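Local coordinates for SmhA (Serratia marcescens, PDB 7A27), which serves as one component of Smh, a tripartite alpha-pore-forming toxin, and is captured here in its soluble state, at residues E174-N179 / N251-N256; S200-V205 / G235-S240; T5-S10 / L313-I318. All coordinates share one frame; numbering follows the deposited sequence.

Contact 1 (E174-N179 / N251-N256)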
loop_
_atom_site.group_PDB
_atom_site.type_symbol
_atom_site.label_atom_id
_atom_site.label_comp_id
_atom_site.label_asym_id
_atom_site.label_seq_id
_atom_site.Cartn_x
_atom_site.Cartn_y
_atom_site.Cartn_z
ATOM N N GLU A 174 -10.037 -10.393 -13.391
ATOM C CA GLU A 174 -10.886 -9.599 -12.468
ATOM C C GLU A 174 -11.209 -10.441 -11.223
ATOM O O GLU A 174 -11.192 -9.867 -10.126
ATOM C CB GLU A 174 -12.140 -9.079 -13.173
ATOM C CG GLU A 174 -12.136 -7.573 -13.407
ATOM C CD GLU A 174 -13.481 -6.951 -13.808
ATOM O OE1 GLU A 174 -14.264 -7.617 -14.575
ATOM O OE2 GLU A 174 -13.767 -5.786 -13.356
ATOM N N ALA A 175 -11.457 -11.750 -11.379
ATOM C CA ALA A 175 -11.799 -12.680 -10.278
ATOM C C ALA A 175 -10.577 -12.908 -9.389
ATOM O O ALA A 175 -10.723 -12.897 -8.155
ATOM C CB ALA A 175 -12.271 -13.993 -10.835
ATOM N N ILE A 176 -9.425 -13.158 -10.009
ATOM C CA ILE A 176 -8.121 -13.449 -9.344
ATOM C C ILE A 176 -7.729 -12.263 -8.453
ATOM O O ILE A 176 -7.176 -12.494 -7.356
ATOM C CB ILE A 176 -7.061 -13.720 -10.425
ATOM C CG1 ILE A 176 -7.296 -15.068 -11.108
ATOM C CG2 ILE A 176 -5.659 -13.606 -9.851
ATOM C CD1 ILE A 176 -6.460 -15.261 -12.360
ATOM N N ALA A 177 -7.975 -11.036 -8.921
ATOM C CA ALA A 177 -7.659 -9.795 -8.189
ATOM C C ALA A 177 -8.473 -9.771 -6.902
ATOM O O ALA A 177 -7.876 -9.441 -5.878
ATOM C CB ALA A 177 -7.931 -8.595 -9.051
ATOM N N LYS A 178 -9.759 -10.147 -6.954
ATOM C CA LYS A 178 -10.655 -10.187 -5.766
ATOM C C LYS A 178 -10.119 -11.228 -4.763
ATOM O O LYS A 178 -10.128 -10.932 -3.544
ATOM C CB LYS A 178 -12.122 -10.421 -6.154
ATOM C CG LYS A 178 -12.764 -9.312 -6.975
ATOM C CD LYS A 178 -14.286 -9.124 -6.775
ATOM C CE LYS A 178 -15.187 -10.227 -7.300
ATOM N NZ LYS A 178 -15.099 -10.362 -8.776
ATOM N N ASN A 179 -9.635 -12.373 -5.254
ATOM C CA ASN A 179 -9.070 -13.459 -4.420
ATOM C C ASN A 179 -7.811 -12.954 -3.710
ATOM O O ASN A 179 -7.731 -13.112 -2.488
ATOM C CB ASN A 179 -8.734 -14.700 -5.244
ATOM C CG ASN A 179 -9.947 -15.452 -5.769
ATOM O OD1 ASN A 179 -9.844 -16.155 -6.777
ATOM N ND2 ASN A 179 -11.083 -15.331 -5.095
ATOM N N ASN A 251 -8.536 -21.389 -2.302
ATOM C CA ASN A 251 -9.128 -22.466 -3.135
ATOM C C ASN A 251 -9.607 -21.860 -4.461
ATOM O O ASN A 251 -9.330 -22.469 -5.493
ATOM C CB ASN A 251 -10.223 -23.228 -2.388
ATOM C CG ASN A 251 -9.714 -24.034 -1.204
ATOM O OD1 ASN A 251 -8.510 -24.229 -1.019
ATOM N ND2 ASN A 251 -10.628 -24.526 -0.385
ATOM N N GLU A 252 -10.296 -20.715 -4.431
ATOM C CA GLU A 252 -10.766 -19.994 -5.649
ATOM C C GLU A 252 -9.548 -19.604 -6.496
ATOM O O GLU A 252 -9.585 -19.780 -7.729
ATOM C CB GLU A 252 -11.592 -18.736 -5.328
ATOM C CG GLU A 252 -13.069 -19.007 -5.043
ATOM C CD GLU A 252 -13.919 -17.840 -4.532
ATOM O OE1 GLU A 252 -14.869 -18.148 -3.804
ATOM O OE2 GLU A 252 -13.679 -16.653 -4.863
ATOM N N LEU A 253 -8.499 -19.097 -5.854
ATOM C CA LEU A 253 -7.269 -18.656 -6.559
ATOM C C LEU A 253 -6.660 -19.841 -7.314
ATOM O O LEU A 253 -6.289 -19.650 -8.477
ATOM C CB LEU A 253 -6.283 -18.049 -5.555
ATOM C CG LEU A 253 -5.038 -17.401 -6.156
ATOM C CD1 LEU A 253 -5.406 -16.362 -7.197
ATOM C CD2 LEU A 253 -4.185 -16.760 -5.079
ATOM N N LYS A 254 -6.575 -21.017 -6.688
ATOM C CA LYS A 254 -5.998 -22.232 -7.323
ATOM C C LYS A 254 -6.828 -22.577 -8.570
ATOM O O LYS A 254 -6.241 -22.701 -9.671
ATOM C CB LYS A 254 -5.942 -23.401 -6.331
ATOM C CG LYS A 254 -5.233 -24.645 -6.849
ATOM C CD LYS A 254 -5.356 -25.860 -5.944
ATOM C CE LYS A 254 -4.742 -27.103 -6.562
ATOM N NZ LYS A 254 -5.241 -28.340 -5.924
ATOM N N ALA A 255 -8.146 -22.697 -8.386
ATOM C CA ALA A 255 -9.149 -23.014 -9.427
ATOM C C ALA A 255 -9.075 -21.987 -10.570
ATOM O O ALA A 255 -9.033 -22.407 -11.747
ATOM C CB ALA A 255 -10.516 -23.054 -8.803
ATOM N N ASN A 256 -9.055 -20.694 -10.250
ATOM C CA ASN A 256 -9.008 -19.604 -11.261
ATOM C C ASN A 256 -7.694 -19.659 -12.051
ATOM O O ASN A 256 -7.750 -19.482 -13.272
ATOM C CB ASN A 256 -9.291 -18.240 -10.620
ATOM C CG ASN A 256 -10.764 -18.050 -10.317
ATOM O OD1 ASN A 256 -11.622 -18.671 -10.952
ATOM N ND2 ASN A 256 -11.063 -17.186 -9.360
#
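Two antiparallel helices of the helical bundle, 160-188 and 247-268, pack here through a mixed polar and apolar seam; the axes of the two short segments approach to 9.2 Å, their directions 154° apart. The polar part centres on Asn-179, whose amide is gripped at both ends. Its OD1 accepts from Asn-256 ND2 at 3.0 Å, the donor lying in the carbonyl plane and the two amides nearly coplanar, although the bond is bent at the hydrogen. The other end, ND2, donates to Glu-252 OE2 at 2.9 Å. Together the two bonds fix the rotation of the buried amide. With CG anti to its own carbonyl carbon (chi1 -70°), Asn-179 turns its amide to the other helix.

Apolar packing fills the adjoining side. Ile-176 sets CG2 against Leu-253 CD1 at 3.8 Å, the two side chains crossing at about a right angle, while its CG1 touches Asn-256 CB, those side chains running past each other in opposite directions. Tyr-257 and Leu-260 continue this apolar surface around Ile-176, and Ile-183 does so around Leu-253. The carboxylate of Glu-252 is also steadied by Gln-248 NE2 at OE1; its OE2 meets Asn-179 ND2 from above the carboxylate plane, 30° out of it.

Contact 2 (S200-V205 / G235-S240)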
loop_
_atom_site.group_PDB
_atom_site.type_symbol
_atom_site.label_atom_id
_atom_site.label_comp_id
_atom_site.label_asym_id
_atom_site.label_seq_id
_atom_site.Cartn_x
_atom_site.Cartn_y
_atom_site.Cartn_z
ATOM N N SER A 200 4.624 -17.520 -8.291
ATOM C CA SER A 200 4.951 -18.740 -9.076
ATOM C C SER A 200 4.469 -18.535 -10.510
ATOM O O SER A 200 3.677 -17.571 -10.747
ATOM C CB SER A 200 4.344 -19.976 -8.472
ATOM O OG SER A 200 2.935 -20.017 -8.665
ATOM N N ILE A 201 4.936 -19.355 -11.441
ATOM C CA ILE A 201 4.401 -19.322 -12.828
ATOM C C ILE A 201 2.992 -19.931 -12.731
ATOM O O ILE A 201 2.845 -20.955 -12.024
ATOM C CB ILE A 201 5.315 -20.078 -13.809
ATOM C CG1 ILE A 201 6.780 -19.621 -13.723
ATOM C CG2 ILE A 201 4.728 -20.022 -15.225
ATOM C CD1 ILE A 201 6.991 -18.146 -13.915
ATOM N N VAL A 202 1.981 -19.297 -13.333
ATOM C CA VAL A 202 0.557 -19.738 -13.228
ATOM C C VAL A 202 -0.016 -20.085 -14.605
ATOM O O VAL A 202 -0.981 -20.874 -14.666
ATOM C CB VAL A 202 -0.278 -18.645 -12.546
ATOM C CG1 VAL A 202 0.190 -18.404 -11.121
ATOM C CG2 VAL A 202 -0.267 -17.346 -13.338
ATOM N N ALA A 203 0.555 -19.508 -15.658
ATOM C CA ALA A 203 0.109 -19.665 -17.057
ATOM C C ALA A 203 1.279 -19.462 -18.012
ATOM O O ALA A 203 2.370 -19.075 -17.562
ATOM C CB ALA A 203 -0.989 -18.672 -17.340
ATOM N N ALA A 204 1.044 -19.695 -19.296
ATOM C CA ALA A 204 2.066 -19.593 -20.353
ATOM C C ALA A 204 1.392 -19.315 -21.692
ATOM O O ALA A 204 0.224 -19.714 -21.854
ATOM C CB ALA A 204 2.839 -20.873 -20.378
ATOM N N VAL A 205 2.116 -18.657 -22.595
ATOM C CA VAL A 205 1.635 -18.272 -23.950
ATOM C C VAL A 205 2.589 -18.846 -24.988
ATOM O O VAL A 205 3.658 -18.289 -25.193
ATOM C CB VAL A 205 1.533 -16.741 -24.098
ATOM C CG1 VAL A 205 0.932 -16.329 -25.449
ATOM C CG2 VAL A 205 0.741 -16.114 -22.958
ATOM N N GLY A 235 2.313 -14.958 -11.175
ATOM C CA GLY A 235 1.124 -14.542 -10.418
ATOM C C GLY A 235 1.388 -14.625 -8.930
ATOM O O GLY A 235 2.214 -15.492 -8.527
ATOM N N ILE A 236 0.733 -13.755 -8.150
ATOM C CA ILE A 236 0.812 -13.754 -6.657
ATOM C C ILE A 236 0.261 -15.096 -6.174
ATOM O O ILE A 236 -0.624 -15.647 -6.871
ATOM C CB ILE A 236 0.011 -12.602 -6.019
ATOM C CG1 ILE A 236 0.450 -11.221 -6.514
ATOM C CG2 ILE A 236 0.072 -12.692 -4.504
ATOM C CD1 ILE A 236 1.870 -10.863 -6.189
ATOM N N GLN A 237 0.751 -15.592 -5.033
ATOM C CA GLN A 237 0.263 -16.836 -4.397
ATOM C C GLN A 237 0.274 -16.629 -2.883
ATOM O O GLN A 237 1.011 -15.766 -2.402
ATOM C CB GLN A 237 1.154 -18.008 -4.769
ATOM C CG GLN A 237 0.355 -19.264 -5.091
ATOM C CD GLN A 237 -0.195 -19.297 -6.499
ATOM O OE1 GLN A 237 0.464 -18.927 -7.481
ATOM N NE2 GLN A 237 -1.337 -19.959 -6.611
ATOM N N ALA A 238 -0.557 -17.362 -2.156
ATOM C CA ALA A 238 -0.548 -17.320 -0.683
ATOM C C ALA A 238 0.674 -18.122 -0.252
ATOM O O ALA A 238 1.080 -19.016 -1.034
ATOM C CB ALA A 238 -1.830 -17.888 -0.132
ATOM N N ILE A 239 1.241 -17.825 0.916
ATOM C CA ILE A 239 2.417 -18.575 1.442
ATOM C C ILE A 239 2.035 -20.011 1.812
ATOM O O ILE A 239 2.834 -20.897 1.458
ATOM C CB ILE A 239 3.099 -17.792 2.571
ATOM C CG1 ILE A 239 3.737 -16.539 1.983
ATOM C CG2 ILE A 239 4.130 -18.615 3.325
ATOM C CD1 ILE A 239 4.858 -16.788 0.992
ATOM N N SER A 240 0.899 -20.244 2.482
ATOM C CA SER A 240 0.466 -21.599 2.936
ATOM C C SER A 240 -0.878 -21.973 2.302
ATOM O O SER A 240 -1.911 -21.388 2.690
ATOM C CB SER A 240 0.443 -21.708 4.452
ATOM O OG SER A 240 -0.135 -20.554 5.042
#
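Ser-200 and Gly-235 form an antiparallel hydrogen-bonded pair in a two-stranded hairpin-like sheet, consistent with the beta-tongue of ClyA-type toxins. Ser-200 N reaches Gly-235 O at 3.2 Å, and Gly-235 N returns to Ser-200 O at 3.0 Å, both nearly along the C=O axis.

The side chains add a third link on the same face. Ser-200 holds OG between its backbone N and carbonyl carbon (chi1 72°), which turns the hydroxyl toward the second strand. Gln-237 supplies the acceptor: its chain bends at chi2 (82°), folding the amide back so that OE1 lies 2.9 Å from Ser-200 OG. The hydroxyl donates from above the amide plane, well off either lone pair. Beside this bond Val-202 places CG1 anti to its carbonyl carbon, so that the methyl stands 3.7 Å from Gln-237 OE1 and also packs on Gly-235 CA, where no side chain intervenes. Val-202 and Gln-237 pass each other in opposite directions.

Beyond the pair, Val-202 and Ala-203 both bond to Ile-233; this shared partner and the Val-202 backbone, with psi near -25°, are consistent with a classic beta bulge. Helix 247-268 backs the sheet: its Tyr-257 packs on Val-202 and Gln-237 and bonds to Ile-236 O, its Tyr-264 touches Ala-203, and Val-205 rests on helix 272-299.

Contact 3 (T5-S10 / L313-I318)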
loop_
_atom_site.group_PDB
_atom_site.type_symbol
_atom_site.label_atom_id
_atom_site.label_comp_id
_atom_site.label_asym_id
_atom_site.label_seq_id
_atom_site.Cartn_x
_atom_site.Cartn_y
_atom_site.Cartn_z
ATOM N N THR A 5 -11.358 18.984 31.424
ATOM C CA THR A 5 -12.341 17.952 31.012
ATOM C C THR A 5 -12.521 17.908 29.476
ATOM O O THR A 5 -12.998 16.873 28.993
ATOM C CB THR A 5 -13.639 18.235 31.788
ATOM O OG1 THR A 5 -14.624 17.238 31.546
ATOM C CG2 THR A 5 -14.258 19.570 31.436
ATOM N N SER A 6 -12.123 18.949 28.737
ATOM C CA SER A 6 -12.360 19.103 27.273
ATOM C C SER A 6 -11.086 18.940 26.414
ATOM O O SER A 6 -11.217 18.911 25.192
ATOM C CB SER A 6 -13.004 20.444 26.993
ATOM O OG SER A 6 -12.059 21.485 27.203
ATOM N N ILE A 7 -9.886 18.876 26.998
ATOM C CA ILE A 7 -8.634 18.759 26.188
ATOM C C ILE A 7 -8.509 17.328 25.667
ATOM O O ILE A 7 -8.826 16.382 26.376
ATOM C CB ILE A 7 -7.360 19.242 26.916
ATOM C CG1 ILE A 7 -6.987 18.386 28.120
ATOM C CG2 ILE A 7 -7.492 20.695 27.303
ATOM C CD1 ILE A 7 -5.600 18.663 28.671
ATOM N N ASP A 8 -8.036 17.232 24.435
ATOM C CA ASP A 8 -7.838 15.990 23.653
ATOM C C ASP A 8 -6.355 15.942 23.249
ATOM O O ASP A 8 -5.992 16.583 22.263
ATOM C CB ASP A 8 -8.793 15.999 22.453
ATOM C CG ASP A 8 -8.594 14.873 21.463
ATOM O OD1 ASP A 8 -8.072 13.837 21.879
ATOM O OD2 ASP A 8 -8.962 15.048 20.290
ATOM N N LEU A 9 -5.525 15.228 23.998
ATOM C CA LEU A 9 -4.076 15.042 23.710
ATOM C C LEU A 9 -3.861 13.685 23.020
ATOM O O LEU A 9 -2.707 13.208 22.994
ATOM C CB LEU A 9 -3.283 15.125 25.020
ATOM C CG LEU A 9 -3.307 16.458 25.756
ATOM C CD1 LEU A 9 -2.575 16.365 27.085
ATOM C CD2 LEU A 9 -2.690 17.533 24.897
ATOM N N SER A 10 -4.916 13.102 22.456
ATOM C CA SER A 10 -4.902 11.760 21.819
ATOM C C SER A 10 -4.311 11.829 20.411
ATOM O O SER A 10 -4.183 12.918 19.823
ATOM C CB SER A 10 -6.298 11.179 21.745
ATOM O OG SER A 10 -7.023 11.695 20.629
ATOM N N LEU A 313 -2.650 22.940 20.530
ATOM C CA LEU A 313 -2.590 24.424 20.631
ATOM C C LEU A 313 -3.656 24.917 21.619
ATOM O O LEU A 313 -3.311 25.761 22.466
ATOM C CB LEU A 313 -2.789 25.031 19.235
ATOM C CG LEU A 313 -2.687 26.551 19.163
ATOM C CD1 LEU A 313 -1.336 27.025 19.682
ATOM C CD2 LEU A 313 -2.910 27.057 17.750
ATOM N N THR A 314 -4.890 24.414 21.481
ATOM C CA THR A 314 -6.062 24.754 22.331
ATOM C C THR A 314 -5.866 24.242 23.758
ATOM O O THR A 314 -6.301 24.951 24.683
ATOM C CB THR A 314 -7.388 24.294 21.722
ATOM O OG1 THR A 314 -7.353 22.886 21.541
ATOM C CG2 THR A 314 -7.687 24.971 20.403
ATOM N N ALA A 315 -5.236 23.079 23.922
ATOM C CA ALA A 315 -5.003 22.397 25.212
ATOM C C ALA A 315 -4.045 23.181 26.106
ATOM O O ALA A 315 -4.327 23.259 27.313
ATOM C CB ALA A 315 -4.454 21.021 24.968
ATOM N N ALA A 316 -2.970 23.729 25.533
ATOM C CA ALA A 316 -1.856 24.367 26.267
ATOM C C ALA A 316 -2.337 25.462 27.235
ATOM O O ALA A 316 -2.096 25.364 28.434
ATOM C CB ALA A 316 -0.830 24.870 25.285
ATOM N N PRO A 317 -3.015 26.549 26.791
ATOM C CA PRO A 317 -3.428 27.604 27.712
ATOM C C PRO A 317 -4.349 27.084 28.828
ATOM O O PRO A 317 -4.329 27.656 29.908
ATOM C CB PRO A 317 -4.154 28.627 26.827
ATOM C CG PRO A 317 -3.639 28.352 25.436
ATOM C CD PRO A 317 -3.416 26.852 25.407
ATOM N N ILE A 318 -5.121 26.025 28.546
ATOM C CA ILE A 318 -6.055 25.388 29.519
ATOM C C ILE A 318 -5.231 24.668 30.596
ATOM O O ILE A 318 -5.581 24.819 31.808
ATOM C CB ILE A 318 -7.042 24.451 28.813
ATOM C CG1 ILE A 318 -7.931 25.212 27.823
ATOM C CG2 ILE A 318 -7.859 23.666 29.831
ATOM C CD1 ILE A 318 -8.867 24.326 26.995
#
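A single methyl group, CG2 of Ile-7, carries most of this contact, and no hydrogen bond links residues 5-10, in the N-terminal loop ahead of helix 14-37, to residues 313-318. The methyl settles between two residues one turn apart on helix 301-321. On one side it meets Ala-315, at 3.7 Å from CA and 3.8 Å from CB; on the other it meets Ile-318, with CD1 and CG2 each about 3.9 Å away. The conformation of Ile-7 explains the reach. Its CG1 occupies the crowded position between backbone N and carbonyl carbon (chi1 66°), which leaves CG2 anti to the carbonyl carbon and directed at the helix. Ile-318 answers with CG1 beside its own backbone N, so that both its branches flank the incoming methyl.

Leu-9 makes the second apolar touch. Its CB does not point at the helix, but with CG beside the backbone N (chi1 -64°) and CD1 anti to CA (chi2 176°), the other branch, CD2, comes to 3.9 Å from Ala-315 CB, and the small alanine is thereby shared by two larger residues. The helix is kinked at Pro-317, where the proline N has no bond to the preceding turn, directly before Ile-318.

The loop itself is shaped by Asp-8. Its OD1 takes Ser-10 N from above the carboxylate plane, forming an Asx turn, and takes Ser-10 OG on its syn lone pair at 2.7 Å. Ser-10 OG is bonded in turn to Gln-12 N, just ahead of helix 14-37.

Leu-9 O is bonded to Tyr-312 OH of the same helix 301-321 and to Trp-342 NE1 of helix 325-358. Ile-334 and Ile-335 of helix 325-358 pack on Ile-7 and Leu-9 respectively, and Val-112 of helix 104-155 touches both Leu-9 and Ala-316.

The three contacts sample two distant regions of one elongated molecule. Contacts 1 and 2 are neighbours, their centres about 11 Å apart, and they touch where Leu-253 CD2 packs 4.1 Å from Ile-236 O. They also share connectivity: the helices paired in contact 1 lead into and out of the strands paired in contact 2, so the sheet is inserted in the chain between the two helices, with Tyr-257 packing on Ile-176 of contact 1 and on Val-202 and Gln-237 of contact 2. Contact 3 lies on the opposite side of the chain's centre, its own centre about 50 Å from that of contact 1 and 53 Å from that of contact 2. All three lie away from Asn-359, a calcium ligand of this protein that holds no ion here.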